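PDB 4CH7: nird-like protein, which catalyses the decarboxylation of siroheme to didecarboxysiroheme, a step in heme d1 biosynthesis. Local coordinates for residues S24-A27 with Q28-G31; I113-L116 with E117-V120. All coordinates share one frame; numbering follows the deposited sequence. Where two conformers were deposited one is given.

Contact 1: S24-A27 with Q28-G31; sequences SVLA and QEVG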
# COMPACT_ATOMS: atom_id res chain seq x y z
N SER A 24 2.30 -28.54 1.45
CA SER A 24 2.90 -29.82 1.80
C SER A 24 4.23 -29.55 2.52
O SER A 24 4.55 -30.18 3.52
CB SER A 24 3.14 -30.66 0.54
OG SER A 24 3.43 -32.00 0.85
N VAL A 25 4.97 -28.58 1.99
CA VAL A 25 6.25 -28.17 2.58
C VAL A 25 6.05 -27.54 3.96
O VAL A 25 6.76 -27.88 4.91
CB VAL A 25 6.99 -27.17 1.66
CG1 VAL A 25 8.26 -26.68 2.32
CG2 VAL A 25 7.30 -27.82 0.32
N LEU A 26 5.09 -26.62 4.07
CA LEU A 26 4.76 -25.99 5.35
C LEU A 26 4.29 -27.03 6.36
O LEU A 26 4.65 -26.97 7.54
CB LEU A 26 3.69 -24.91 5.17
CG LEU A 26 4.01 -23.70 4.29
CD1 LEU A 26 2.98 -22.60 4.49
CD2 LEU A 26 5.41 -23.18 4.56
N ALA A 27 3.49 -27.98 5.90
CA ALA A 27 2.99 -29.05 6.75
C ALA A 27 4.13 -29.86 7.35
O ALA A 27 4.13 -30.16 8.54
CB ALA A 27 2.06 -29.96 5.97
N GLN A 28 5.09 -30.23 6.50
CA GLN A 28 6.28 -30.93 6.94
C GLN A 28 7.04 -30.12 7.98
O GLN A 28 7.43 -30.65 9.02
CB GLN A 28 7.19 -31.24 5.74
CG GLN A 28 6.69 -32.35 4.84
CD GLN A 28 6.63 -33.69 5.54
OE1 GLN A 28 7.48 -34.01 6.37
NE2 GLN A 28 5.62 -34.49 5.22
N GLU A 29 7.24 -28.84 7.69
CA GLU A 29 7.96 -27.94 8.60
C GLU A 29 7.24 -27.76 9.94
O GLU A 29 7.88 -27.68 10.99
CB GLU A 29 8.21 -26.59 7.93
CG GLU A 29 9.32 -26.60 6.88
CD GLU A 29 9.39 -25.31 6.09
OE1 GLU A 29 8.37 -24.59 6.02
OE2 GLU A 29 10.47 -25.01 5.53
N VAL A 30 5.92 -27.67 9.89
CA VAL A 30 5.11 -27.53 11.10
C VAL A 30 5.03 -28.86 11.86
O VAL A 30 5.06 -28.89 13.09
CB VAL A 30 3.70 -26.97 10.79
CG1 VAL A 30 2.73 -27.26 11.92
CG2 VAL A 30 3.78 -25.48 10.52
N GLY A 31 4.94 -29.96 11.12
CA GLY A 31 4.89 -31.28 11.73
C GLY A 31 3.49 -31.84 11.81
O GLY A 31 3.21 -32.71 12.63
O HOH W 1 3.10 -32.79 3.67
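V25 and E29 lie side by side, one turn apart on helix 22-30, the valine CG1 resting 4.2 Å from the glutamate CD. This is the looser, outer side of the helix. E29 swings its CG away from its own carbonyl carbon (chi1 -75°) and then runs on extended, crossing L26 so that OE1 comes 3.6 Å from the methyl CD2 of L26. An exposed residue, it passes V25 and L26 and also touches I11 of helix 4-11. Q28 is exposed too; its first torsion (chi1 -74°) lays CG 3.3 Å from the carbonyl O of S24, and a bend at chi2 then leads the amide away. One water joins this pair: it donates to S24 O, bonds to S24 OG at 2.9 Å and accepts only a weak bond from Q28 NE2, a water-mediated link that suits polar residues at the solvent margin.

The other side is packed closely. L26, A27 and V30 are buried: L26 and V30 lie against I11, while L26 and A27 meet L37 of helix 34-47. A27, with a single methyl, suits the close approach of a neighbouring helix; the branched V30 sets CG2 3.4 Å from L26 O, alongside the bond that V30 N gives to that same oxygen. Each backbone N from Q28 to G31 reaches the carbonyl four residues back, ending with G31 N to A27 O at 2.7 Å. G31 has positive phi (99°), where a side chain would press on the preceding carbonyl, and it is the C-prime residue of a Schellman motif. The chemistry is thus that of an amphipathic helix in a helix-turn-helix domain: aliphatic side chains pack between helices, polar ends meet water, and glycine stops the helix.

Contact 2: I113-L116 with E117-V120; sequences ISEL and EDVV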
# COMPACT_ATOMS: atom_id res chain seq x y z
N ILE A 113 -0.44 5.02 -19.67
CA ILE A 113 -1.80 5.54 -19.77
C ILE A 113 -1.75 7.05 -19.65
O ILE A 113 -2.25 7.78 -20.51
CB ILE A 113 -2.73 4.96 -18.68
CG1 ILE A 113 -3.12 3.52 -19.02
CG2 ILE A 113 -3.98 5.81 -18.51
CD1 ILE A 113 -4.18 2.93 -18.11
N SER A 114 -1.12 7.51 -18.57
CA SER A 114 -0.91 8.92 -18.32
C SER A 114 0.09 9.04 -17.19
O SER A 114 0.15 8.18 -16.31
CB SER A 114 -2.22 9.59 -17.90
OG SER A 114 -1.99 10.91 -17.44
N GLU A 115 0.90 10.10 -17.22
CA GLU A 115 1.79 10.38 -16.11
C GLU A 115 0.93 10.76 -14.91
O GLU A 115 -0.15 11.33 -15.08
CB GLU A 115 2.76 11.50 -16.46
CG GLU A 115 3.70 11.15 -17.60
CD GLU A 115 4.52 12.34 -18.06
OE1 GLU A 115 4.95 13.14 -17.21
OE2 GLU A 115 4.72 12.47 -19.29
N LEU A 116 1.41 10.43 -13.72
CA LEU A 116 0.68 10.70 -12.48
C LEU A 116 0.33 12.18 -12.35
O LEU A 116 -0.79 12.53 -11.97
CB LEU A 116 1.50 10.23 -11.28
CG LEU A 116 0.87 10.36 -9.89
CD1 LEU A 116 1.12 9.10 -9.07
CD2 LEU A 116 1.42 11.56 -9.18
N GLU A 117 1.29 13.04 -12.68
CA GLU A 117 1.10 14.49 -12.62
C GLU A 117 -0.02 15.00 -13.52
O GLU A 117 -0.71 15.97 -13.19
CB GLU A 117 2.40 15.21 -12.97
CG GLU A 117 3.36 15.40 -11.81
CD GLU A 117 4.10 14.13 -11.41
OE1 GLU A 117 3.92 13.10 -12.09
OE2 GLU A 117 4.86 14.18 -10.43
N ASP A 118 -0.19 14.34 -14.67
CA ASP A 118 -1.27 14.70 -15.59
C ASP A 118 -2.61 14.28 -15.00
O ASP A 118 -3.58 15.04 -15.03
CB ASP A 118 -1.06 14.04 -16.95
CG ASP A 118 0.13 14.61 -17.70
OD1 ASP A 118 0.28 15.85 -17.74
OD2 ASP A 118 0.92 13.82 -18.26
N VAL A 119 -2.66 13.06 -14.47
CA VAL A 119 -3.86 12.51 -13.84
C VAL A 119 -4.41 13.44 -12.76
O VAL A 119 -5.60 13.73 -12.74
CB VAL A 119 -3.59 11.11 -13.25
CG1 VAL A 119 -4.79 10.61 -12.48
CG2 VAL A 119 -3.22 10.13 -14.35
N VAL A 120 -3.53 13.90 -11.87
CA VAL A 120 -3.96 14.77 -10.77
C VAL A 120 -4.35 16.16 -11.25
O VAL A 120 -5.24 16.79 -10.68
CB VAL A 120 -2.88 14.86 -9.65
CG1 VAL A 120 -2.46 13.48 -9.20
CG2 VAL A 120 -1.66 15.64 -10.13
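The first torsion of S114 (chi1 170°) turns its hydroxyl toward the start of helix 116-126, bringing OG within 3.3 Å of D118 CB; that of D118 (chi1 -69°) swings its carboxylate back over E115, with OD2 3.5 Å from E115 CB. S114 OG also lies 3.4 Å from the methyl CG2 of V119 and donates to E115 O at 3.0 Å. That oxygen, on the N-cap residue, takes a second bond from V119 N at 3.1 Å, plus a weak one from D118 N, so several donors pin the carbonyl that opens the helix. Serine suits this place because it is small enough to sit between D118 and V119 yet carries a donor. An alanine here would take the OG bond from E115 O, and the carbonyl would probably be less firmly fixed at the helix start.

E115 and D118 are acidic neighbours, OE2 and OD2 4.2 Å apart with their planes turned 57° from each other. D118 OD1 is salt-bridged to R121, which should offset the repulsion, and acids at a helix start are likely to be favoured by its dipole. E117 bends at chi2 and crosses L116, its OE1 3.8 Å from L116 CB, while OE2 pairs with R136 of strand 132-139.

On the inner side L116, V119 and V120 face the sheet, between them touching strands 65-71, 103-109 and 132-139. I113 and S114 meet F328, so the lead-in rests on helix 323-335 while the first turn faces the barrel.

The two contacts come in series along the chain, contact 1 first, and do not touch: their centres are 46 Å apart, and their nearest atoms about 35 Å, on opposite sides of the chain's centre. Contact 1 runs along helix 22-30 to its C-terminal end in the first helix-turn-helix domain; contact 2 is at the beginning of helix 116-126 in the first AsnC-like domain. Helix 116-126 packs on an eight-stranded barrel that also holds strand 91-97, which carries H93, the inferred active-site residue. That barrel draws four strands from each AsnC-like range, so both halves of the chain build it, while contact 1 belongs to a helix-turn-helix range well away from it.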